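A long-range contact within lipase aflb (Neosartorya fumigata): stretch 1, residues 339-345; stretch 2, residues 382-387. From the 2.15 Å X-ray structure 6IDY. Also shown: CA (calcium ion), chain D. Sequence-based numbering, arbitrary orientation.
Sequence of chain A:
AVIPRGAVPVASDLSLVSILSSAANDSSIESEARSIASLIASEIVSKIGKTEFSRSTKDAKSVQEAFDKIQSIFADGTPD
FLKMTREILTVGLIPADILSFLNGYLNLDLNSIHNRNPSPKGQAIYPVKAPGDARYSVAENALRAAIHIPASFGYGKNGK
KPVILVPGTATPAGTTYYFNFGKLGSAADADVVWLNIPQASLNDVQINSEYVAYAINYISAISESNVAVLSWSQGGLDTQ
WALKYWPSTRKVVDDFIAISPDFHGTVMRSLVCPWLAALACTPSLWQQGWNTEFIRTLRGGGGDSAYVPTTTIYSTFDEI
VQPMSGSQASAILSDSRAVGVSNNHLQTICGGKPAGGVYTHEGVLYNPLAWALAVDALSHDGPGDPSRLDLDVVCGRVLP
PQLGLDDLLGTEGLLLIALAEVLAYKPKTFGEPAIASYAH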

# COMPACT_ATOMS: atom_id res chain seq x y z
N VAL A 339 -12.21 -14.30 -14.23
CA VAL A 339 -12.18 -14.59 -12.79
C VAL A 339 -13.06 -13.60 -11.99
O VAL A 339 -13.33 -13.83 -10.81
CB VAL A 339 -10.73 -14.70 -12.22
CG1 VAL A 339 -10.02 -15.94 -12.73
CG2 VAL A 339 -9.91 -13.44 -12.51
N GLY A 340 -13.49 -12.53 -12.66
CA GLY A 340 -14.30 -11.47 -12.07
C GLY A 340 -13.40 -10.33 -11.64
O GLY A 340 -12.45 -10.53 -10.88
N VAL A 341 -13.68 -9.13 -12.15
CA VAL A 341 -12.92 -7.91 -11.86
C VAL A 341 -13.88 -6.74 -11.73
O VAL A 341 -14.80 -6.61 -12.53
CB VAL A 341 -11.84 -7.59 -12.94
CG1 VAL A 341 -11.13 -6.26 -12.66
CG2 VAL A 341 -10.80 -8.70 -13.05
N SER A 342 -13.64 -5.87 -10.75
CA SER A 342 -14.36 -4.62 -10.63
C SER A 342 -13.31 -3.53 -10.48
O SER A 342 -12.39 -3.67 -9.67
CB SER A 342 -15.37 -4.63 -9.47
OG SER A 342 -14.76 -4.68 -8.19
N ASN A 343 -13.37 -2.52 -11.34
CA ASN A 343 -12.44 -1.39 -11.35
C ASN A 343 -13.24 -0.21 -10.86
O ASN A 343 -14.12 0.29 -11.56
CB ASN A 343 -11.82 -1.18 -12.73
CG ASN A 343 -10.93 -2.33 -13.13
OD1 ASN A 343 -9.92 -2.61 -12.48
ND2 ASN A 343 -11.29 -3.02 -14.18
N ASN A 344 -12.99 0.15 -9.61
CA ASN A 344 -13.79 1.11 -8.88
C ASN A 344 -13.14 2.48 -8.70
O ASN A 344 -12.32 2.69 -7.81
CB ASN A 344 -14.21 0.49 -7.54
CG ASN A 344 -14.84 -0.88 -7.72
OD1 ASN A 344 -16.02 -1.01 -8.06
ND2 ASN A 344 -14.06 -1.93 -7.52
N HIS A 345 -13.53 3.42 -9.58
CA HIS A 345 -13.07 4.80 -9.58
C HIS A 345 -14.00 5.60 -8.67
O HIS A 345 -15.20 5.70 -8.96
CB HIS A 345 -13.08 5.36 -11.01
CG HIS A 345 -12.56 6.75 -11.14
ND1 HIS A 345 -13.28 7.74 -11.79
CD2 HIS A 345 -11.40 7.28 -10.70
CE1 HIS A 345 -12.53 8.82 -11.75
NE2 HIS A 345 -11.39 8.59 -11.10
N GLY A 382 -16.64 -13.83 -6.27
CA GLY A 382 -16.21 -12.80 -7.19
C GLY A 382 -15.81 -11.51 -6.50
O GLY A 382 -15.70 -11.46 -5.26
N PRO A 383 -15.57 -10.43 -7.27
CA PRO A 383 -15.12 -9.16 -6.66
C PRO A 383 -16.23 -8.33 -6.01
O PRO A 383 -17.41 -8.70 -6.06
CB PRO A 383 -14.50 -8.42 -7.85
CG PRO A 383 -15.33 -8.87 -9.02
CD PRO A 383 -15.66 -10.31 -8.75
N GLY A 384 -15.84 -7.19 -5.44
CA GLY A 384 -16.76 -6.21 -4.87
C GLY A 384 -17.60 -5.62 -5.98
O GLY A 384 -17.10 -5.43 -7.08
N ASP A 385 -18.90 -5.41 -5.73
CA ASP A 385 -19.83 -4.91 -6.73
C ASP A 385 -20.57 -3.68 -6.19
O ASP A 385 -21.36 -3.83 -5.26
CB ASP A 385 -20.82 -6.02 -7.12
CG ASP A 385 -21.69 -5.75 -8.34
OD1 ASP A 385 -21.81 -4.58 -8.75
OD2 ASP A 385 -22.25 -6.72 -8.89
N PRO A 386 -20.35 -2.47 -6.78
CA PRO A 386 -21.05 -1.28 -6.28
C PRO A 386 -22.58 -1.32 -6.43
O PRO A 386 -23.28 -0.63 -5.68
CB PRO A 386 -20.43 -0.12 -7.07
CG PRO A 386 -19.82 -0.74 -8.27
CD PRO A 386 -19.43 -2.14 -7.89
N SER A 387 -23.10 -2.16 -7.36
CA SER A 387 -24.54 -2.32 -7.58
C SER A 387 -25.24 -3.04 -6.41
O SER A 387 -26.46 -2.95 -6.30
CB SER A 387 -24.82 -3.01 -8.91
OG SER A 387 -24.56 -4.40 -8.85
CA CA D . -15.24 -12.46 -3.14
O HOH W 1 -14.25 -14.30 -4.33
O HOH W 2 -15.57 -14.12 -1.50

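The contact is small, burying 231 Å² summed over both sides, and it joins a strand, residues 341-345, to a largely irregular segment in which two prolines and a glycine do most of the work. At its start Val-339 touches nothing in stretch 2, its CA-to-CB bond pointing sideways.

Gly-340 is the first residue to engage. Its backbone C lies 3.6 Å from CG of Pro-383, so the proline ring packs directly on the main chain. Glycine suits this place for two reasons. With phi/psi of 96/123, a CB would be jammed against the carbonyl O of Val-339, and an ideal CB would also come within 2.8 Å of Pro-383 CD, a clash. The missing side chain thus leaves room for the ring.

Val-341 continues the same packing through its backbone: its N is 3.5 Å from Pro-383 CG. Its CA-to-CB bond points away from stretch 2, so its side chain takes no part, and the valine contributes main chain alone. Pro-383, the residue of stretch 2 most covered by the other stretch, meets this surface with a compact, apolar ring.

Ser-342, next in the strand, points its CB toward stretch 2 and supplies the one hydrogen bond across the contact. In the p rotamer (chi1 68°), its OG donates to Gly-384 O over 2.7 Å. The same OG lies 3.8 Å from Pro-383 CB, a van der Waals contact. A short hydroxyl side chain suits the site because it can reach the carbonyl while also accepting a hydrogen bond: Asn-344 ND2 donates to Ser-342 OG at 2.9 Å, with a nearly straight N-H...O angle of 166°. A small relay therefore runs from amide to hydroxyl to carbonyl.

Asn-343 is out of reach of stretch 2, as the alternation of a strand would suggest, and its amide is hydrogen-bonded elsewhere in the structure. Asn-344 turns back toward the contact. While its ND2 supports the serine, its OD1 rests 3.6 Å from Pro-386 CD, so the two ends of one amide serve different neighbours. Beyond it, His-345 is out of reach and occupies the N-cap position before a helix.

Stretch 2 has anchors of its own. Gly-382, whose positive phi of 83° favours glycine, binds the calcium ion through its O at 2.4 Å, immediately before Pro-383. Farther along, Asp-385 points its CB away from stretch 1, and its OD1 accepts hydrogen bonds from Ser-387 OG at 2.8 Å and Ser-387 N at 3.1 Å.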